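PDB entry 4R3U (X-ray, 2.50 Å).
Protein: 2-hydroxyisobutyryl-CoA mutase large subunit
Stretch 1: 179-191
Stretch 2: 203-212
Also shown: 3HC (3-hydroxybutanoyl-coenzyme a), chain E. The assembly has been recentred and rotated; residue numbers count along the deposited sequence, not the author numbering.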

ATOM      1  N   ILE A 179      -5.883 -16.061 -23.770  1.00 23.23           N
ATOM      2  CA  ILE A 179      -5.869 -17.220 -24.625  1.00 23.54           C
ATOM      3  C   ILE A 179      -4.596 -17.172 -25.487  1.00 27.52           C
ATOM      4  O   ILE A 179      -4.157 -16.095 -25.870  1.00 27.62           O
ATOM      5  CB  ILE A 179      -7.221 -17.315 -25.415  1.00 26.75           C
ATOM      6  CG1 ILE A 179      -7.429 -18.708 -26.088  1.00 26.30           C
ATOM      7  CG2 ILE A 179      -7.409 -16.143 -26.391  1.00 27.53           C
ATOM      8  CD1 ILE A 179      -7.955 -19.793 -25.171  1.00 21.15           C
ATOM      9  N   ASN A 180      -3.958 -18.324 -25.688  1.00 23.28           N
ATOM     10  CA  ASN A 180      -2.680 -18.361 -26.380  1.00 23.71           C
ATOM     11  C   ASN A 180      -2.574 -19.243 -27.652  1.00 29.68           C
ATOM     12  O   ASN A 180      -2.880 -18.712 -28.720  1.00 30.08           O
ATOM     13  CB  ASN A 180      -1.516 -18.502 -25.387  1.00 18.23           C
ATOM     14  CG  ASN A 180      -1.458 -17.350 -24.421  1.00 25.77           C
ATOM     15  OD1 ASN A 180      -1.005 -16.272 -24.761  1.00 17.25           O
ATOM     16  ND2 ASN A 180      -1.955 -17.539 -23.198  1.00 22.18           N
ATOM     17  N   PRO A 181      -2.177 -20.551 -27.627  1.00 24.81           N
ATOM     18  CA  PRO A 181      -2.096 -21.295 -28.900  1.00 23.85           C
ATOM     19  C   PRO A 181      -3.419 -21.407 -29.674  1.00 28.79           C
ATOM     20  O   PRO A 181      -3.402 -21.582 -30.901  1.00 29.97           O
ATOM     21  CB  PRO A 181      -1.531 -22.658 -28.478  1.00 24.88           C
ATOM     22  CG  PRO A 181      -1.801 -22.774 -27.036  1.00 28.39           C
ATOM     23  CD  PRO A 181      -1.752 -21.397 -26.488  1.00 23.97           C
ATOM     24  N   SER A 182      -4.555 -21.314 -28.971  1.00 25.34           N
ATOM     25  CA  SER A 182      -5.888 -21.396 -29.577  1.00 26.91           C
ATOM     26  C   SER A 182      -6.569 -20.004 -29.591  1.00 34.02           C
ATOM     27  O   SER A 182      -7.798 -19.906 -29.723  1.00 35.26           O
ATOM     28  CB  SER A 182      -6.744 -22.423 -28.847  1.00 29.57           C
ATOM     29  OG  SER A 182      -6.824 -22.109 -27.466  1.00 37.25           O
ATOM     30  N   ALA A 183      -5.746 -18.927 -29.501  1.00 29.83           N
ATOM     31  CA  ALA A 183      -6.208 -17.543 -29.531  1.00 29.48           C
ATOM     32  C   ALA A 183      -6.987 -17.196 -30.790  1.00 35.55           C
ATOM     33  O   ALA A 183      -7.967 -16.440 -30.698  1.00 35.98           O
ATOM     34  CB  ALA A 183      -5.035 -16.590 -29.379  1.00 29.46           C
ATOM     35  N   TRP A 184      -6.552 -17.727 -31.968  1.00 31.66           N
ATOM     36  CA  TRP A 184      -7.199 -17.413 -33.240  1.00 32.30           C
ATOM     37  C   TRP A 184      -8.645 -17.888 -33.303  1.00 34.16           C
ATOM     38  O   TRP A 184      -9.496 -17.188 -33.862  1.00 34.87           O
ATOM     39  CB  TRP A 184      -6.337 -17.834 -34.440  1.00 32.92           C
ATOM     40  CG  TRP A 184      -6.671 -19.147 -35.108  1.00 35.43           C
ATOM     41  CD1 TRP A 184      -7.362 -19.318 -36.274  1.00 39.62           C
ATOM     42  CD2 TRP A 184      -6.248 -20.455 -34.695  1.00 35.30           C
ATOM     43  NE1 TRP A 184      -7.398 -20.652 -36.615  1.00 39.81           N
ATOM     44  CE2 TRP A 184      -6.727 -21.375 -35.660  1.00 41.16           C
ATOM     45  CE3 TRP A 184      -5.528 -20.949 -33.590  1.00 35.56           C
ATOM     46  CZ2 TRP A 184      -6.485 -22.761 -35.563  1.00 40.80           C
ATOM     47  CZ3 TRP A 184      -5.322 -22.321 -33.478  1.00 37.03           C
ATOM     48  CH2 TRP A 184      -5.776 -23.208 -34.463  1.00 39.05           C
ATOM     49  N   ILE A 185      -8.919 -19.054 -32.683  1.00 28.97           N
ATOM     50  CA  ILE A 185     -10.247 -19.677 -32.592  1.00 28.80           C
ATOM     51  C   ILE A 185     -11.158 -18.774 -31.734  1.00 33.01           C
ATOM     52  O   ILE A 185     -12.273 -18.469 -32.135  1.00 34.32           O
ATOM     53  CB  ILE A 185     -10.125 -21.146 -32.066  1.00 30.46           C
ATOM     54  CG1 ILE A 185      -9.495 -22.044 -33.140  1.00 30.57           C
ATOM     55  CG2 ILE A 185     -11.479 -21.701 -31.573  1.00 30.13           C
ATOM     56  CD1 ILE A 185      -8.968 -23.257 -32.644  1.00 30.97           C
ATOM     57  N   LEU A 186     -10.652 -18.307 -30.592  1.00 29.75           N
ATOM     58  CA  LEU A 186     -11.407 -17.399 -29.727  1.00 28.88           C
ATOM     59  C   LEU A 186     -11.650 -16.036 -30.342  1.00 33.99           C
ATOM     60  O   LEU A 186     -12.739 -15.491 -30.169  1.00 35.70           O
ATOM     61  CB  LEU A 186     -10.817 -17.331 -28.322  1.00 26.77           C
ATOM     62  CG  LEU A 186     -11.515 -18.266 -27.374  1.00 28.85           C
ATOM     63  CD1 LEU A 186     -11.103 -19.684 -27.589  1.00 28.90           C
ATOM     64  CD2 LEU A 186     -11.237 -17.907 -26.004  1.00 30.49           C
ATOM     65  N   LEU A 187     -10.677 -15.530 -31.136  1.00 29.73           N
ATOM     66  CA  LEU A 187     -10.839 -14.287 -31.879  1.00 30.57           C
ATOM     67  C   LEU A 187     -11.908 -14.460 -32.992  1.00 37.55           C
ATOM     68  O   LEU A 187     -12.714 -13.552 -33.220  1.00 39.69           O
ATOM     69  CB  LEU A 187      -9.496 -13.795 -32.463  1.00 30.27           C
ATOM     70  CG  LEU A 187      -9.537 -12.485 -33.281  1.00 34.65           C
ATOM     71  CD1 LEU A 187     -10.142 -11.294 -32.485  1.00 32.90           C
ATOM     72  CD2 LEU A 187      -8.188 -12.168 -33.869  1.00 34.63           C
ATOM     73  N   ALA A 188     -11.921 -15.628 -33.659  1.00 33.67           N
ATOM     74  CA  ALA A 188     -12.910 -15.953 -34.685  1.00 34.53           C
ATOM     75  C   ALA A 188     -14.307 -15.977 -34.060  1.00 37.95           C
ATOM     76  O   ALA A 188     -15.245 -15.460 -34.665  1.00 38.96           O
ATOM     77  CB  ALA A 188     -12.597 -17.299 -35.310  1.00 35.56           C
ATOM     78  N   MET A 189     -14.428 -16.532 -32.836  1.00 32.73           N
ATOM     79  CA  MET A 189     -15.681 -16.616 -32.077  1.00 32.15           C
ATOM     80  C   MET A 189     -16.162 -15.252 -31.663  1.00 36.06           C
ATOM     81  O   MET A 189     -17.376 -14.995 -31.722  1.00 36.38           O
ATOM     82  CB  MET A 189     -15.530 -17.500 -30.838  1.00 31.76           C
ATOM     83  CG  MET A 189     -15.558 -18.972 -31.130  1.00 34.33           C
ATOM     84  SD  MET A 189     -15.286 -19.947 -29.635  1.00 36.26           S
ATOM     85  CE  MET A 189     -15.142 -21.586 -30.346  1.00 33.85           C
ATOM     86  N   TYR A 190     -15.215 -14.373 -31.250  1.00 31.87           N
ATOM     87  CA  TYR A 190     -15.529 -13.015 -30.845  1.00 32.38           C
ATOM     88  C   TYR A 190     -16.110 -12.223 -32.017  1.00 36.26           C
ATOM     89  O   TYR A 190     -17.144 -11.555 -31.858  1.00 35.80           O
ATOM     90  CB  TYR A 190     -14.294 -12.321 -30.246  1.00 31.64           C
ATOM     91  CG  TYR A 190     -14.624 -11.088 -29.427  1.00 32.22           C
ATOM     92  CD1 TYR A 190     -15.169 -11.197 -28.144  1.00 33.22           C
ATOM     93  CD2 TYR A 190     -14.351  -9.813 -29.911  1.00 33.28           C
ATOM     94  CE1 TYR A 190     -15.442 -10.062 -27.370  1.00 34.47           C
ATOM     95  CE2 TYR A 190     -14.629  -8.670 -29.152  1.00 33.70           C
ATOM     96  CZ  TYR A 190     -15.173  -8.797 -27.881  1.00 40.05           C
ATOM     97  OH  TYR A 190     -15.430  -7.665 -27.135  1.00 39.29           O
ATOM     98  N   VAL A 191     -15.455 -12.341 -33.207  1.00 34.88           N
ATOM     99  CA  VAL A 191     -15.862 -11.685 -34.447  1.00 36.44           C
ATOM    100  C   VAL A 191     -17.239 -12.187 -34.869  1.00 42.17           C
ATOM    101  O   VAL A 191     -18.127 -11.369 -35.118  1.00 45.15           O
ATOM    102  CB  VAL A 191     -14.779 -11.789 -35.564  1.00 38.04           C
ATOM    103  CG1 VAL A 191     -15.308 -11.319 -36.927  1.00 38.65           C
ATOM    104  CG2 VAL A 191     -13.536 -11.000 -35.176  1.00 36.70           C
ATOM    105  N   LYS A 203     -15.589  -1.053 -33.926  1.00 45.33           N
ATOM    106  CA  LYS A 203     -15.942  -0.453 -32.627  1.00 43.87           C
ATOM    107  C   LYS A 203     -15.649  -1.433 -31.470  1.00 45.50           C
ATOM    108  O   LYS A 203     -15.802  -1.066 -30.305  1.00 43.98           O
ATOM    109  CB  LYS A 203     -17.435  -0.072 -32.592  1.00 47.62           C
ATOM    110  CG  LYS A 203     -17.837   1.157 -33.396  1.00 51.24           C
ATOM    111  CD  LYS A 203     -19.304   1.486 -33.119  1.00 58.71           C
ATOM    112  CE  LYS A 203     -20.028   2.185 -34.254  1.00 58.92           C
ATOM    113  NZ  LYS A 203     -21.480   1.834 -34.247  1.00 55.06           N
ATOM    114  N   LEU A 204     -15.238  -2.678 -31.790  1.00 41.20           N
ATOM    115  CA  LEU A 204     -14.955  -3.681 -30.771  1.00 38.62           C
ATOM    116  C   LEU A 204     -13.577  -3.511 -30.163  1.00 40.54           C
ATOM    117  O   LEU A 204     -12.568  -3.690 -30.842  1.00 39.83           O
ATOM    118  CB  LEU A 204     -15.157  -5.119 -31.287  1.00 38.23           C
ATOM    119  CG  LEU A 204     -16.499  -5.472 -31.919  1.00 42.28           C
ATOM    120  CD1 LEU A 204     -16.520  -6.931 -32.327  1.00 42.40           C
ATOM    121  CD2 LEU A 204     -17.690  -5.123 -31.004  1.00 40.14           C
ATOM    122  N   SER A 205     -13.543  -3.127 -28.886  1.00 36.71           N
ATOM    123  CA  SER A 205     -12.301  -2.964 -28.144  1.00 35.27           C
ATOM    124  C   SER A 205     -12.085  -4.258 -27.371  1.00 39.29           C
ATOM    125  O   SER A 205     -13.025  -4.801 -26.782  1.00 40.81           O
ATOM    126  CB  SER A 205     -12.365  -1.764 -27.206  1.00 35.35           C
ATOM    127  OG  SER A 205     -11.075  -1.408 -26.735  1.00 33.80           O
ATOM    128  N   GLY A 206     -10.882  -4.788 -27.469  1.00 32.94           N
ATOM    129  CA  GLY A 206     -10.519  -6.024 -26.814  1.00 31.47           C
ATOM    130  C   GLY A 206      -9.103  -6.456 -27.103  1.00 33.11           C
ATOM    131  O   GLY A 206      -8.349  -5.758 -27.786  1.00 32.38           O
ATOM    132  N   THR A 207      -8.749  -7.626 -26.573  1.00 29.59           N
ATOM    133  CA  THR A 207      -7.434  -8.248 -26.668  1.00 27.90           C
ATOM    134  C   THR A 207      -7.529  -9.784 -26.547  1.00 28.44           C
ATOM    135  O   THR A 207      -8.354 -10.306 -25.796  1.00 25.09           O
ATOM    136  CB  THR A 207      -6.551  -7.757 -25.492  1.00 22.45           C
ATOM    137  OG1 THR A 207      -6.680  -6.345 -25.305  1.00 22.28           O
ATOM    138  CG2 THR A 207      -5.088  -8.142 -25.643  1.00 18.72           C
ATOM    139  N   VAL A 208      -6.648 -10.484 -27.282  1.00 27.16           N
ATOM    140  CA  VAL A 208      -6.323 -11.909 -27.167  1.00 26.14           C
ATOM    141  C   VAL A 208      -4.822 -11.867 -26.878  1.00 31.49           C
ATOM    142  O   VAL A 208      -4.107 -11.071 -27.501  1.00 30.81           O
ATOM    143  CB  VAL A 208      -6.686 -12.783 -28.382  1.00 29.55           C
ATOM    144  CG1 VAL A 208      -8.179 -13.099 -28.394  1.00 28.48           C
ATOM    145  CG2 VAL A 208      -6.244 -12.140 -29.707  1.00 31.12           C
ATOM    146  N   GLN A 209      -4.369 -12.581 -25.836  1.00 29.25           N
ATOM    147  CA  GLN A 209      -2.945 -12.584 -25.447  1.00 28.46           C
ATOM    148  C   GLN A 209      -2.057 -13.037 -26.621  1.00 31.05           C
ATOM    149  O   GLN A 209      -1.077 -12.357 -26.937  1.00 32.86           O
ATOM    150  CB  GLN A 209      -2.708 -13.423 -24.177  1.00 28.26           C
ATOM    151  CG  GLN A 209      -1.340 -13.194 -23.570  1.00 23.00           C
ATOM    152  CD  GLN A 209      -1.296 -13.655 -22.151  1.00 33.94           C
ATOM    153  OE1 GLN A 209      -0.962 -14.816 -21.852  1.00 27.67           O
ATOM    154  NE2 GLN A 209      -1.708 -12.767 -21.256  1.00 21.80           N
ATOM    155  N   ALA A 210      -2.429 -14.159 -27.273  1.00 24.24           N
ATOM    156  CA  ALA A 210      -1.833 -14.714 -28.502  1.00 24.21           C
ATOM    157  C   ALA A 210      -0.310 -15.002 -28.586  1.00 28.37           C
ATOM    158  O   ALA A 210       0.093 -15.899 -29.327  1.00 28.42           O
ATOM    159  CB  ALA A 210      -2.310 -13.927 -29.716  1.00 25.00           C
ATOM    160  N   ASP A 211       0.520 -14.247 -27.861  1.00 26.22           N
ATOM    161  CA  ASP A 211       1.993 -14.383 -27.839  1.00 26.19           C
ATOM    162  C   ASP A 211       2.442 -15.797 -27.532  1.00 25.26           C
ATOM    163  O   ASP A 211       2.448 -16.213 -26.379  1.00 21.52           O
ATOM    164  CB  ASP A 211       2.642 -13.379 -26.842  1.00 26.70           C
ATOM    165  CG  ASP A 211       4.159 -13.362 -26.780  1.00 27.43           C
ATOM    166  OD1 ASP A 211       4.807 -14.207 -27.463  1.00 28.20           O
ATOM    167  OD2 ASP A 211       4.701 -12.540 -26.033  1.00 31.76           O
ATOM    168  N   ILE A 212       2.855 -16.507 -28.574  1.00 23.60           N
ATOM    169  CA  ILE A 212       3.323 -17.892 -28.466  1.00 23.03           C
ATOM    170  C   ILE A 212       4.801 -18.034 -28.080  1.00 25.94           C
ATOM    171  O   ILE A 212       5.168 -18.997 -27.421  1.00 27.17           O
ATOM    172  CB  ILE A 212       2.912 -18.725 -29.697  1.00 26.84           C
ATOM    173  CG1 ILE A 212       2.826 -20.217 -29.376  1.00 26.49           C
ATOM    174  CG2 ILE A 212       3.788 -18.422 -30.938  1.00 30.06           C
ATOM    175  CD1 ILE A 212       1.597 -20.632 -28.633  1.00 26.12           C
TER
HETATM  176  N1A 3HC E 801      -6.573  10.601 -23.317  0.50 46.88           N
HETATM  177  C2A 3HC E 801      -7.411  10.339 -24.510  0.50 45.91           C
HETATM  178  N3A 3HC E 801      -7.657   8.905 -24.713  0.50 44.89           N
HETATM  179  C4A 3HC E 801      -7.159   7.973 -23.866  0.50 45.41           C
HETATM  180  C5A 3HC E 801      -6.398   8.305 -22.802  0.50 46.16           C
HETATM  181  C6A 3HC E 801      -6.099   9.600 -22.554  0.50 45.41           C
HETATM  182  N6A 3HC E 801      -5.340   9.867 -21.492  0.50 43.70           N
HETATM  183  N7A 3HC E 801      -6.081   7.171 -22.171  0.50 44.40           N
HETATM  184  C8A 3HC E 801      -6.642   6.158 -22.825  0.50 42.80           C
HETATM  185  N9A 3HC E 801      -7.279   6.647 -23.885  0.50 42.50           N
HETATM  186  C1B 3HC E 801      -8.062   5.922 -24.932  0.50 38.06           C
HETATM  187  C2B 3HC E 801      -7.201   4.997 -25.767  0.50 35.54           C
HETATM  188  O2B 3HC E 801      -6.608   5.682 -26.876  0.50 35.58           O
HETATM  189  C3B 3HC E 801      -8.205   3.948 -26.215  0.50 38.73           C
HETATM  190  O3B 3HC E 801      -8.971   4.418 -27.351  0.50 44.84           O
HETATM  191  P3B 3HC E 801      -9.284   3.508 -28.648  0.50 43.89           P
HETATM  192  O7A 3HC E 801     -10.052   2.378 -28.086  0.50 45.33           O
HETATM  193  O8A 3HC E 801     -10.078   4.440 -29.486  0.50 47.76           O
HETATM  194  O9A 3HC E 801      -7.929   3.193 -29.153  0.50 39.49           O
HETATM  195  C4B 3HC E 801      -9.149   3.831 -25.024  0.50 36.96           C
HETATM  196  O4B 3HC E 801      -9.042   5.083 -24.280  0.50 38.51           O
HETATM  197  C5B 3HC E 801      -8.798   2.612 -24.153  0.50 34.44           C
HETATM  198  O5B 3HC E 801      -7.581   2.862 -23.416  0.50 33.39           O
HETATM  199  P1A 3HC E 801      -6.215   1.994 -23.603  0.50 33.76           P
HETATM  200  O1A 3HC E 801      -6.138   1.377 -24.955  0.50 34.58           O
HETATM  201  O2A 3HC E 801      -5.083   2.818 -23.147  0.50 32.48           O
HETATM  202  O3A 3HC E 801      -6.516   0.894 -22.422  0.50 33.55           O
HETATM  203  P2A 3HC E 801      -7.130  -0.601 -22.594  0.50 29.74           P
HETATM  204  O4A 3HC E 801      -7.269  -1.183 -21.251  0.50 28.43           O
HETATM  205  O5A 3HC E 801      -8.307  -0.603 -23.498  0.50 33.02           O
HETATM  206  O6A 3HC E 801      -5.946  -1.310 -23.366  0.50 28.82           O
HETATM  207  CBP 3HC E 801      -3.979  -2.687 -23.691  0.50 27.99           C
HETATM  208  CCP 3HC E 801      -4.668  -1.637 -22.793  0.50 29.25           C
HETATM  209  CDP 3HC E 801      -3.647  -1.983 -25.013  0.50 26.17           C
HETATM  210  CEP 3HC E 801      -2.657  -3.119 -23.045  0.50 28.00           C
HETATM  211  CAP 3HC E 801      -4.918  -3.911 -23.958  0.50 27.59           C
HETATM  212  OAP 3HC E 801      -4.389  -4.873 -24.897  0.50 27.43           O
HETATM  213  C9P 3HC E 801      -5.542  -4.596 -22.708  0.50 28.49           C
HETATM  214  O9P 3HC E 801      -6.601  -4.196 -22.223  0.50 29.02           O
HETATM  215  N8P 3HC E 801      -4.914  -5.695 -22.261  0.50 28.88           N
HETATM  216  C7P 3HC E 801      -5.447  -6.467 -21.132  0.50 26.92           C
HETATM  217  C6P 3HC E 801      -4.700  -7.787 -20.996  0.50 24.04           C
HETATM  218  C5P 3HC E 801      -5.149  -8.585 -19.767  0.50 21.79           C
HETATM  219  O5P 3HC E 801      -5.947  -8.139 -18.939  0.50 21.65           O
HETATM  220  N4P 3HC E 801      -4.589  -9.797 -19.700  0.50 20.57           N
HETATM  221  C3P 3HC E 801      -4.856 -10.719 -18.606  0.50 22.35           C
HETATM  222  C2P 3HC E 801      -3.687 -11.661 -18.508  0.50 22.78           C
HETATM  223  S1P 3HC E 801      -3.859 -12.807 -17.106  0.50 26.37           S
HETATM  224  C1  3HC E 801      -2.344 -13.737 -17.387  0.50 27.73           C
HETATM  225  O1  3HC E 801      -1.954 -14.089 -18.499  0.50 27.03           O
HETATM  226  C2  3HC E 801      -1.469 -14.014 -16.151  0.50 29.36           C
HETATM  227  C3  3HC E 801      -2.010 -15.166 -15.300  0.50 31.51           C
HETATM  228  O3  3HC E 801      -3.343 -14.872 -14.900  0.50 33.43           O
HETATM  229  C4  3HC E 801      -1.958 -16.499 -16.063  0.50 31.00           C
HETATM  230  O   HOH W   1      -1.481 -17.594 -30.653  1.00 27.38           O

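A loop runs through a type I turn, Asn-180 to Ala-183, into a helix that begins at Ala-183; the partner stretch passes as a short strand, 206-208, and then bends. The backbones come closest around Asn-180 and Ala-210, with CA atoms 4.3 Å apart. There Ala-210 N donates to Ile-179 O at 2.9 Å, a direct main-chain tie. The turn closes through Ala-183 N to Asn-180 O, 3.0 Å, and a water within hydrogen-bonding reach of Asn-180 O (2.6 Å) and Ala-210 O (2.7 Å) bridges the two carbonyls.

Where the helix starts, two alanines pack directly, Ala-183 CB lying 3.8 Å from Ala-210 CB. Val-208 points toward the helix, and its CG1 packs against Ile-179 CG2 (3.7 Å) and Leu-187 CB (4.3 Å), so one branched residue meets both loop and helix. Further along, Leu-204 CD1 approaches Tyr-190 CE2 obliquely at 4.1 Å; at the other end Pro-181 CB meets Ile-212 CD1 at 3.7 Å.

The buried polar pair is matched, Asn-180 ND2 donating to Gln-209 OE1 at 3.2 Å. The other end of that amide serves the ligand: Gln-209 NE2 donates to O1 of the 3-hydroxybutanoyl-CoA at 3.1 Å. An amide suits this position because it accepts from the neighbouring stretch while donating to the acyl-CoA.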